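PDB 2QH5: mannose-6-phosphate isomerase from Helicobacter pylori, which probably makes GDP-mannose and diphosphate from mannose 1-phosphate and GTP, this chain being the N-terminal nucleotidyltransferase piece of a longer enzyme. Local coordinates for residues A98-V109 against G189-L199; I209-S219 against L233-M244. All coordinates share one frame; numbering follows the deposited sequence.

Contact 1 (A98-V109 against G189-L199); sequences ALMSDKEDLLIV and GMFVFQAGVFL
The F193 ring meets L107 and V109 obliquely: V109 CG2 lies 3.8 Å from F193 CE1, and L107 CB comes near F193 CD1. F198 CD2 sits over one face of this ring, nearer its margin than its middle, 3.7 Å from the plane. V109 CG1 comes in at the edge of the F191 ring, and the F198 ring receives A98 CB obliquely. This is an antiparallel pairing inside the central sheet of a GT-A nucleotidyltransferase domain; the N-to-C directions of the short strands 106-109 and 190-194 make 168°. L107 with F193 and V109 with F191 are hydrogen-bonded pairs, with V109 N 2.7 Å from F191 O. V109 suits a place between two rings because its branches diverge: CG1 is anti to the backbone N (chi1 175°), and CG2 turns to F193. L106, I108 and V192 occupy the other face, where helix 119-134 covers them, while I94 of helix 90-99 touches V109, F193 and F198.

Where the strand gives way to helix 195-199, the turn at 102-105 supplies carbonyls: D105 O accepts A195 N, and K103 O takes G196 N in its carbonyl plane, on a lone pair. G196, having no side chain, fits the tight space beside K103 O and Q194 OE1, and A195 CB fits under the turn, 3.5 Å from D102 O. K103 CG can lie 3.7 Å from G196 CA. Q194 caps the helix, its OE1 accepting a weak bond from V197 N, and its CG passes 3.2 Å from K103 O. D105 closes a type I turn with D102, its OD1 meeting D102 N from above the carboxylate plane. Beneath the helix, the short A98 leaves room for L199, which also reaches L99; A98 CB lies 3.8 Å from L199 CD2.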
loop_
_atom_site.group_PDB
_atom_site.type_symbol
_atom_site.label_atom_id
_atom_site.label_comp_id
_atom_site.label_asym_id
_atom_site.label_seq_id
_atom_site.Cartn_x
_atom_site.Cartn_y
_atom_site.Cartn_z
ATOM N N ALA A 98 -6.390 1.849 8.048
ATOM C CA ALA A 98 -6.779 0.744 8.914
ATOM C C ALA A 98 -7.714 1.210 10.034
ATOM O O ALA A 98 -8.651 0.503 10.394
ATOM C CB ALA A 98 -5.547 0.076 9.492
ATOM N N LEU A 99 -7.467 2.406 10.571
ATOM C CA LEU A 99 -8.332 2.986 11.598
ATOM C C LEU A 99 -9.692 3.402 11.026
ATOM O O LEU A 99 -10.676 3.454 11.754
ATOM C CB LEU A 99 -7.661 4.176 12.299
ATOM C CG LEU A 99 -6.390 3.967 13.148
ATOM C CD1 LEU A 99 -5.780 5.304 13.469
ATOM C CD2 LEU A 99 -6.592 3.156 14.440
ATOM N N MET A 100 -9.737 3.683 9.722
ATOM C CA MET A 100 -10.997 3.944 9.019
ATOM C C MET A 100 -11.700 2.649 8.614
ATOM O O MET A 100 -12.665 2.680 7.850
ATOM C CB MET A 100 -10.758 4.791 7.761
ATOM C CG MET A 100 -10.486 6.258 8.013
ATOM S SD MET A 100 -9.853 7.149 6.566
ATOM C CE MET A 100 -8.338 7.720 7.311
ATOM N N SER A 101 -11.218 1.512 9.113
ATOM C CA SER A 101 -11.764 0.211 8.725
ATOM C C SER A 101 -12.277 -0.604 9.908
ATOM O O SER A 101 -11.991 -0.291 11.066
ATOM C CB SER A 101 -10.707 -0.593 7.967
ATOM O OG SER A 101 -10.394 0.033 6.742
ATOM N N ASP A 102 -13.052 -1.644 9.611
ATOM C CA ASP A 102 -13.407 -2.637 10.620
ATOM C C ASP A 102 -12.175 -3.485 10.865
ATOM O O ASP A 102 -11.523 -3.918 9.913
ATOM C CB ASP A 102 -14.553 -3.534 10.138
ATOM C CG ASP A 102 -15.921 -2.889 10.297
ATOM O OD1 ASP A 102 -16.064 -1.956 11.122
ATOM O OD2 ASP A 102 -16.863 -3.330 9.599
ATOM N N LYS A 103 -11.850 -3.706 12.137
ATOM C CA LYS A 103 -10.734 -4.573 12.522
ATOM C C LYS A 103 -10.697 -5.868 11.718
ATOM O O LYS A 103 -9.642 -6.288 11.265
ATOM C CB LYS A 103 -10.800 -4.905 14.018
ATOM C CG LYS A 103 -9.799 -4.160 14.907
ATOM C CD LYS A 103 -10.206 -2.726 15.196
ATOM C CE LYS A 103 -9.860 -2.336 16.636
ATOM N NZ LYS A 103 -8.419 -2.526 16.993
ATOM N N GLU A 104 -11.862 -6.472 11.522
ATOM C CA GLU A 104 -11.967 -7.789 10.904
ATOM C C GLU A 104 -11.787 -7.818 9.396
ATOM O O GLU A 104 -11.554 -8.884 8.824
ATOM C CB GLU A 104 -13.304 -8.454 11.263
ATOM C CG GLU A 104 -14.554 -7.655 10.890
ATOM C CD GLU A 104 -15.149 -6.907 12.074
ATOM O OE1 GLU A 104 -14.765 -7.207 13.230
ATOM O OE2 GLU A 104 -16.008 -6.026 11.848
ATOM N N ASP A 105 -11.909 -6.675 8.734
ATOM C CA ASP A 105 -11.870 -6.708 7.275
ATOM C C ASP A 105 -10.448 -6.666 6.720
ATOM O O ASP A 105 -9.516 -6.284 7.420
ATOM C CB ASP A 105 -12.869 -5.719 6.622
ATOM C CG ASP A 105 -12.439 -4.267 6.695
ATOM O OD1 ASP A 105 -13.223 -3.448 7.224
ATOM O OD2 ASP A 105 -11.357 -3.927 6.179
ATOM N N LEU A 106 -10.289 -7.112 5.481
ATOM C CA LEU A 106 -8.969 -7.344 4.905
ATOM C C LEU A 106 -8.588 -6.218 3.979
ATOM O O LEU A 106 -9.410 -5.729 3.205
ATOM C CB LEU A 106 -8.924 -8.676 4.138
ATOM C CG LEU A 106 -9.194 -9.969 4.921
ATOM C CD1 LEU A 106 -9.608 -11.093 3.980
ATOM C CD2 LEU A 106 -8.001 -10.387 5.786
ATOM N N LEU A 107 -7.324 -5.829 4.057
ATOM C CA LEU A 107 -6.822 -4.665 3.368
ATOM C C LEU A 107 -5.845 -5.091 2.304
ATOM O O LEU A 107 -4.880 -5.790 2.589
ATOM C CB LEU A 107 -6.109 -3.746 4.362
ATOM C CG LEU A 107 -6.781 -2.534 5.004
ATOM C CD1 LEU A 107 -8.200 -2.786 5.423
ATOM C CD2 LEU A 107 -5.937 -2.101 6.199
ATOM N N ILE A 108 -6.105 -4.669 1.074
ATOM C CA ILE A 108 -5.181 -4.862 -0.024
ATOM C C ILE A 108 -4.598 -3.488 -0.335
ATOM O O ILE A 108 -5.290 -2.638 -0.894
ATOM C CB ILE A 108 -5.897 -5.446 -1.263
ATOM C CG1 ILE A 108 -6.569 -6.776 -0.923
ATOM C CG2 ILE A 108 -4.922 -5.640 -2.430
ATOM C CD1 ILE A 108 -7.481 -7.290 -2.019
ATOM N N VAL A 109 -3.334 -3.285 0.043
ATOM C CA VAL A 109 -2.654 -1.987 -0.038
ATOM C C VAL A 109 -1.792 -1.915 -1.295
ATOM O O VAL A 109 -0.829 -2.658 -1.434
ATOM C CB VAL A 109 -1.780 -1.737 1.219
ATOM C CG1 VAL A 109 -0.974 -0.463 1.082
ATOM C CG2 VAL A 109 -2.645 -1.683 2.470
ATOM N N GLY A 189 6.184 -3.162 -2.596
ATOM C CA GLY A 189 5.539 -2.032 -1.944
ATOM C C GLY A 189 4.057 -2.272 -1.743
ATOM O O GLY A 189 3.407 -1.503 -1.050
ATOM N N MET A 190 3.526 -3.333 -2.357
ATOM C CA MET A 190 2.148 -3.794 -2.120
ATOM C C MET A 190 2.079 -4.621 -0.838
ATOM O O MET A 190 3.093 -5.170 -0.411
ATOM C CB MET A 190 1.658 -4.669 -3.269
ATOM C CG MET A 190 1.813 -4.085 -4.658
ATOM S SD MET A 190 1.115 -5.204 -5.882
ATOM C CE MET A 190 -0.322 -5.827 -4.994
ATOM N N PHE A 191 0.887 -4.730 -0.242
ATOM C CA PHE A 191 0.716 -5.410 1.044
ATOM C C PHE A 191 -0.699 -5.905 1.215
ATOM O O PHE A 191 -1.629 -5.258 0.759
ATOM C CB PHE A 191 1.008 -4.478 2.226
ATOM C CG PHE A 191 2.423 -4.011 2.302
ATOM C CD1 PHE A 191 2.742 -2.695 1.999
ATOM C CD2 PHE A 191 3.441 -4.884 2.664
ATOM C CE1 PHE A 191 4.052 -2.259 2.046
ATOM C CE2 PHE A 191 4.757 -4.455 2.714
ATOM C CZ PHE A 191 5.064 -3.141 2.408
ATOM N N VAL A 192 -0.859 -7.048 1.883
ATOM C CA VAL A 192 -2.173 -7.532 2.312
ATOM C C VAL A 192 -2.082 -7.947 3.772
ATOM O O VAL A 192 -1.079 -8.516 4.196
ATOM C CB VAL A 192 -2.705 -8.720 1.451
ATOM C CG1 VAL A 192 -4.114 -9.117 1.890
ATOM C CG2 VAL A 192 -2.711 -8.370 -0.039
ATOM N N PHE A 193 -3.113 -7.617 4.542
ATOM C CA PHE A 193 -3.223 -7.961 5.959
ATOM C C PHE A 193 -4.609 -7.586 6.442
ATOM O O PHE A 193 -5.277 -6.754 5.828
ATOM C CB PHE A 193 -2.172 -7.258 6.848
ATOM C CG PHE A 193 -1.682 -5.919 6.321
ATOM C CD1 PHE A 193 -2.544 -4.829 6.182
ATOM C CD2 PHE A 193 -0.337 -5.750 5.990
ATOM C CE1 PHE A 193 -2.079 -3.614 5.702
ATOM C CE2 PHE A 193 0.144 -4.530 5.517
ATOM C CZ PHE A 193 -0.724 -3.465 5.359
ATOM N N GLN A 194 -5.050 -8.200 7.533
ATOM C CA GLN A 194 -6.267 -7.761 8.187
ATOM C C GLN A 194 -5.964 -6.458 8.936
ATOM O O GLN A 194 -4.838 -6.257 9.399
ATOM C CB GLN A 194 -6.757 -8.841 9.143
ATOM C CG GLN A 194 -8.121 -8.591 9.725
ATOM C CD GLN A 194 -8.292 -9.231 11.076
ATOM O OE1 GLN A 194 -7.723 -8.778 12.079
ATOM N NE2 GLN A 194 -9.080 -10.295 11.120
ATOM N N ALA A 195 -6.958 -5.574 9.031
ATOM C CA ALA A 195 -6.792 -4.266 9.665
ATOM C C ALA A 195 -6.363 -4.395 11.127
ATOM O O ALA A 195 -5.410 -3.743 11.563
ATOM C CB ALA A 195 -8.069 -3.458 9.551
ATOM N N GLY A 196 -7.059 -5.258 11.859
ATOM C CA GLY A 196 -6.784 -5.522 13.271
ATOM C C GLY A 196 -5.395 -6.032 13.589
ATOM O O GLY A 196 -4.746 -5.511 14.497
ATOM N N VAL A 197 -4.937 -7.052 12.860
ATOM C CA VAL A 197 -3.570 -7.557 13.031
ATOM C C VAL A 197 -2.516 -6.533 12.616
ATOM O O VAL A 197 -1.476 -6.416 13.277
ATOM C CB VAL A 197 -3.336 -8.973 12.369
ATOM C CG1 VAL A 197 -4.501 -9.376 11.513
ATOM C CG2 VAL A 197 -2.003 -9.055 11.586
ATOM N N PHE A 198 -2.787 -5.779 11.548
ATOM C CA PHE A 198 -1.907 -4.666 11.193
ATOM C C PHE A 198 -1.767 -3.674 12.355
ATOM O O PHE A 198 -0.654 -3.277 12.700
ATOM C CB PHE A 198 -2.363 -3.917 9.942
ATOM C CG PHE A 198 -1.575 -2.665 9.690
ATOM C CD1 PHE A 198 -2.024 -1.437 10.149
ATOM C CD2 PHE A 198 -0.346 -2.726 9.045
ATOM C CE1 PHE A 198 -1.292 -0.294 9.949
ATOM C CE2 PHE A 198 0.399 -1.580 8.838
ATOM C CZ PHE A 198 -0.069 -0.359 9.293
ATOM N N LEU A 199 -2.892 -3.276 12.947
ATOM C CA LEU A 199 -2.861 -2.316 14.045
ATOM C C LEU A 199 -2.251 -2.897 15.317
ATOM O O LEU A 199 -1.704 -2.155 16.138
ATOM C CB LEU A 199 -4.256 -1.738 14.312
ATOM C CG LEU A 199 -4.833 -0.911 13.155
ATOM C CD1 LEU A 199 -6.322 -0.654 13.341
ATOM C CD2 LEU A 199 -4.067 0.398 12.955
#

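Contact 2 (I209-S219 against L233-M244); sequences ILKGCERAFES and LSEKSMQDLEDM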
loop_
_atom_site.group_PDB
_atom_site.type_symbol
_atom_site.label_atom_id
_atom_site.label_comp_id
_atom_site.label_asym_id
_atom_site.label_seq_id
_atom_site.Cartn_x
_atom_site.Cartn_y
_atom_site.Cartn_z
ATOM N N ILE A 209 3.882 5.613 16.743
ATOM C CA ILE A 209 3.413 5.927 15.400
ATOM C C ILE A 209 1.927 5.610 15.323
ATOM O O ILE A 209 1.155 6.337 14.703
ATOM C CB ILE A 209 4.253 5.177 14.343
ATOM C CG1 ILE A 209 5.674 5.737 14.365
ATOM C CG2 ILE A 209 3.637 5.263 12.942
ATOM C CD1 ILE A 209 6.271 5.932 13.000
ATOM N N LEU A 210 1.528 4.535 15.995
ATOM C CA LEU A 210 0.122 4.212 16.154
ATOM C C LEU A 210 -0.575 5.262 17.018
ATOM O O LEU A 210 -1.695 5.672 16.717
ATOM C CB LEU A 210 -0.055 2.810 16.747
ATOM C CG LEU A 210 -1.502 2.401 17.043
ATOM C CD1 LEU A 210 -2.327 2.272 15.771
ATOM C CD2 LEU A 210 -1.550 1.124 17.831
ATOM N N LYS A 211 0.106 5.693 18.078
ATOM C CA LYS A 211 -0.383 6.723 18.998
ATOM C C LYS A 211 -0.693 8.019 18.258
ATOM O O LYS A 211 -1.796 8.554 18.367
ATOM C CB LYS A 211 0.668 6.992 20.083
ATOM C CG LYS A 211 0.126 7.545 21.388
ATOM C CD LYS A 211 -0.578 6.460 22.203
ATOM C CE LYS A 211 -1.376 7.063 23.353
ATOM N NZ LYS A 211 -2.357 6.093 23.905
ATOM N N GLY A 212 0.288 8.502 17.496
ATOM C CA GLY A 212 0.150 9.720 16.700
ATOM C C GLY A 212 -0.957 9.663 15.664
ATOM O O GLY A 212 -1.652 10.658 15.434
ATOM N N CYS A 213 -1.122 8.502 15.035
ATOM C CA CYS A 213 -2.219 8.296 14.092
ATOM C C CYS A 213 -3.578 8.243 14.790
ATOM O O CYS A 213 -4.564 8.721 14.244
ATOM C CB CYS A 213 -1.999 7.029 13.265
ATOM S SG CYS A 213 -0.903 7.263 11.877
ATOM N N GLU A 214 -3.616 7.669 15.992
ATOM C CA GLU A 214 -4.846 7.565 16.784
ATOM C C GLU A 214 -5.419 8.927 17.177
ATOM O O GLU A 214 -6.636 9.120 17.146
ATOM C CB GLU A 214 -4.620 6.714 18.041
ATOM C CG GLU A 214 -4.703 5.196 17.820
ATOM C CD GLU A 214 -4.233 4.383 19.031
ATOM O OE1 GLU A 214 -3.376 4.879 19.804
ATOM O OE2 GLU A 214 -4.724 3.243 19.207
ATOM N N ARG A 215 -4.547 9.864 17.543
ATOM C CA ARG A 215 -4.987 11.219 17.882
ATOM C C ARG A 215 -5.244 12.080 16.645
ATOM O O ARG A 215 -6.076 12.978 16.684
ATOM C CB ARG A 215 -4.007 11.921 18.834
ATOM C CG ARG A 215 -2.551 11.884 18.393
ATOM C CD ARG A 215 -1.710 12.949 19.092
ATOM N NE ARG A 215 -1.772 14.226 18.382
ATOM C CZ ARG A 215 -2.503 15.272 18.765
ATOM N NH1 ARG A 215 -3.241 15.211 19.870
ATOM N NH2 ARG A 215 -2.492 16.386 18.040
ATOM N N ALA A 216 -4.525 11.814 15.557
ATOM C CA ALA A 216 -4.755 12.523 14.302
ATOM C C ALA A 216 -6.134 12.151 13.763
ATOM O O ALA A 216 -6.904 13.015 13.355
ATOM C CB ALA A 216 -3.674 12.197 13.293
ATOM N N PHE A 217 -6.434 10.858 13.797
ATOM C CA PHE A 217 -7.744 10.320 13.441
ATOM C C PHE A 217 -8.896 10.984 14.223
ATOM O O PHE A 217 -10.035 11.013 13.752
ATOM C CB PHE A 217 -7.741 8.791 13.656
ATOM C CG PHE A 217 -9.011 8.108 13.237
ATOM C CD1 PHE A 217 -10.010 7.828 14.167
ATOM C CD2 PHE A 217 -9.213 7.747 11.909
ATOM C CE1 PHE A 217 -11.196 7.211 13.780
ATOM C CE2 PHE A 217 -10.395 7.122 11.516
ATOM C CZ PHE A 217 -11.386 6.854 12.453
ATOM N N GLU A 218 -8.597 11.526 15.402
ATOM C CA GLU A 218 -9.627 12.116 16.274
ATOM C C GLU A 218 -10.228 13.397 15.707
ATOM O O GLU A 218 -11.404 13.716 15.949
ATOM C CB GLU A 218 -9.073 12.373 17.683
ATOM C CG GLU A 218 -9.037 11.137 18.579
ATOM C CD GLU A 218 -10.419 10.525 18.786
ATOM O OE1 GLU A 218 -10.712 9.486 18.149
ATOM O OE2 GLU A 218 -11.216 11.091 19.570
ATOM N N SER A 219 -9.414 14.106 14.934
ATOM C CA SER A 219 -9.777 15.395 14.375
ATOM C C SER A 219 -10.190 15.285 12.911
ATOM O O SER A 219 -10.152 16.276 12.179
ATOM C CB SER A 219 -8.560 16.289 14.424
ATOM O OG SER A 219 -7.646 15.828 13.442
ATOM N N LEU A 233 -7.739 15.161 7.084
ATOM C CA LEU A 233 -7.194 15.582 8.357
ATOM C C LEU A 233 -6.509 16.932 8.198
ATOM O O LEU A 233 -5.841 17.187 7.185
ATOM C CB LEU A 233 -6.176 14.569 8.884
ATOM C CG LEU A 233 -6.471 13.074 8.873
ATOM C CD1 LEU A 233 -5.732 12.432 7.722
ATOM C CD2 LEU A 233 -6.003 12.484 10.191
ATOM N N SER A 234 -6.667 17.780 9.213
ATOM C CA SER A 234 -6.045 19.103 9.250
ATOM C C SER A 234 -4.533 19.021 9.139
ATOM O O SER A 234 -3.920 18.052 9.593
ATOM C CB SER A 234 -6.395 19.815 10.557
ATOM O OG SER A 234 -5.699 19.244 11.652
ATOM N N GLU A 235 -3.943 20.053 8.546
ATOM C CA GLU A 235 -2.495 20.189 8.474
ATOM C C GLU A 235 -1.895 20.173 9.876
ATOM O O GLU A 235 -0.791 19.677 10.084
ATOM C CB GLU A 235 -2.131 21.485 7.754
ATOM C CG GLU A 235 -0.664 21.599 7.414
ATOM C CD GLU A 235 -0.336 22.857 6.647
ATOM O OE1 GLU A 235 0.860 23.221 6.596
ATOM O OE2 GLU A 235 -1.268 23.481 6.097
ATOM N N LYS A 236 -2.661 20.710 10.825
ATOM C CA LYS A 236 -2.335 20.732 12.248
ATOM C C LYS A 236 -2.112 19.326 12.814
ATOM O O LYS A 236 -1.106 19.067 13.479
ATOM C CB LYS A 236 -3.470 21.436 13.009
ATOM C CG LYS A 236 -3.316 21.504 14.532
ATOM C CD LYS A 236 -3.003 22.921 15.019
ATOM C CE LYS A 236 -1.518 23.258 14.928
ATOM N NZ LYS A 236 -1.231 24.637 15.427
ATOM N N SER A 237 -3.052 18.424 12.537
ATOM C CA SER A 237 -3.010 17.057 13.057
ATOM C C SER A 237 -1.846 16.262 12.477
ATOM O O SER A 237 -1.236 15.439 13.160
ATOM C CB SER A 237 -4.318 16.333 12.737
ATOM O OG SER A 237 -5.434 17.111 13.121
ATOM N N MET A 238 -1.543 16.521 11.215
ATOM C CA MET A 238 -0.536 15.760 10.510
ATOM C C MET A 238 0.862 16.299 10.739
ATOM O O MET A 238 1.833 15.597 10.488
ATOM C CB MET A 238 -0.852 15.729 9.018
ATOM C CG MET A 238 -2.173 15.057 8.714
ATOM S SD MET A 238 -2.069 13.978 7.290
ATOM C CE MET A 238 -1.074 12.648 7.954
ATOM N N GLN A 239 0.950 17.539 11.223
ATOM C CA GLN A 239 2.227 18.220 11.456
ATOM C C GLN A 239 3.129 17.487 12.435
ATOM O O GLN A 239 4.300 17.247 12.139
ATOM C CB GLN A 239 1.997 19.646 11.959
ATOM C CG GLN A 239 2.151 20.715 10.893
ATOM C CD GLN A 239 1.646 22.078 11.345
ATOM O OE1 GLN A 239 0.997 22.207 12.388
ATOM N NE2 GLN A 239 1.939 23.104 10.554
ATOM N N ASP A 240 2.576 17.121 13.587
ATOM C CA ASP A 240 3.363 16.518 14.658
ATOM C C ASP A 240 3.689 15.045 14.408
ATOM O O ASP A 240 4.413 14.425 15.189
ATOM C CB ASP A 240 2.647 16.670 16.003
ATOM C CG ASP A 240 1.583 15.611 16.217
ATOM O OD1 ASP A 240 0.601 15.592 15.443
ATOM O OD2 ASP A 240 1.730 14.796 17.156
ATOM N N LEU A 241 3.147 14.491 13.326
ATOM C CA LEU A 241 3.366 13.093 12.974
ATOM C C LEU A 241 4.772 12.868 12.442
ATOM O O LEU A 241 5.265 13.647 11.618
ATOM C CB LEU A 241 2.348 12.637 11.932
ATOM C CG LEU A 241 1.173 11.787 12.404
ATOM C CD1 LEU A 241 0.465 12.398 13.590
ATOM C CD2 LEU A 241 0.219 11.591 11.270
ATOM N N GLU A 242 5.412 11.804 12.923
ATOM C CA GLU A 242 6.723 11.418 12.428
ATOM C C GLU A 242 6.588 10.856 11.024
ATOM O O GLU A 242 5.770 9.971 10.777
ATOM C CB GLU A 242 7.386 10.391 13.345
ATOM C CG GLU A 242 8.812 10.052 12.917
ATOM C CD GLU A 242 9.573 9.215 13.931
ATOM O OE1 GLU A 242 8.977 8.778 14.946
ATOM O OE2 GLU A 242 10.780 8.993 13.701
ATOM N N ASP A 243 7.380 11.400 10.105
ATOM C CA ASP A 243 7.413 10.928 8.734
ATOM C C ASP A 243 8.190 9.619 8.690
ATOM O O ASP A 243 9.402 9.612 8.920
ATOM C CB ASP A 243 8.067 11.981 7.835
ATOM C CG ASP A 243 8.002 11.618 6.369
ATOM O OD1 ASP A 243 8.618 10.604 5.980
ATOM O OD2 ASP A 243 7.345 12.354 5.599
ATOM N N MET A 244 7.488 8.520 8.401
ATOM C CA MET A 244 8.099 7.186 8.380
ATOM C C MET A 244 7.398 6.213 7.439
ATOM O O MET A 244 6.168 6.178 7.385
ATOM C CB MET A 244 8.121 6.596 9.786
ATOM C CG MET A 244 8.864 5.284 9.877
ATOM S SD MET A 244 9.214 4.857 11.567
ATOM C CE MET A 244 10.503 6.050 11.951
#
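S219 and S237 meet through their hydroxyls, OG to OG at 2.6 Å, where residues 216-219 pass the short helix 235-239. The contact is a packing of helix and following loop against a second helix, within the nucleotidyltransferase domain. S237 OG also bonds S234 OG, and three serines thus form a hydroxyl chain across the seam; serine suits it because a hydroxyl can donate and accept at once, which lets S237 OG serve two partners. Beside them A216, a small residue pointing at the other segment, admits L233: its CD2 lies 3.9 Å from A216 CB and 3.3 Å from A216 O. One turn earlier, L241 CD1 comes 3.3 Å from G212 O and also touches A216 CB. At the solvent-facing margin the bend of R215 at chi3 (-86°) brings its guanidinium to D240. This salt bridge is long, R215 NE to D240 OD2 at 3.8 Å, with guanidinium and carboxylate planes 81° apart; it is probably weak, since the buried R215 NE has no hydrogen-bond partner in the model. At the far end M244, flexible and unbranched, extends with CG anti to its backbone N (chi1 -174°) before bending at chi3, and crosses I209 at about a right angle, with M244 SD 3.4 Å from I209 CD1.

The next shell fixes the backbone that delivers these side chains. S234 is the N-cap of helix 235-239, so the serine that starts this helix also takes part in the hydroxyl chain. Helix 207-216 leans on helix 90-99 through C213. Beside that same helix the loop 240-244 is held by K88 bonding L241 O, N92 bonding E242 O, A91 pairing with the backbone of M244, and N89 ND2 hydrogen-bonded to D243 OD1.

Contacts 1 and 2 lie in one nucleotidyltransferase domain, their centres about 18 Å apart, and come in series along the chain: both segments of contact 1 precede those of contact 2. Helix 195-205 of contact 1 is followed directly by helix 207-216 of contact 2, and L210 of the latter packs on L199 of the former. Helix 90-99 touches both, and F217 lies against L99 and M100 at its end. Contact 1 sits nearer the chain's centre, inside the mixed sheet; contact 2 is more peripheral, reaching that sheet through strand 230-233 beside strand 78-84. The consecutive helices 195-205 and 207-216, with helix 90-99 packed on both, thus connect the sheet-buried contact to the more outlying one.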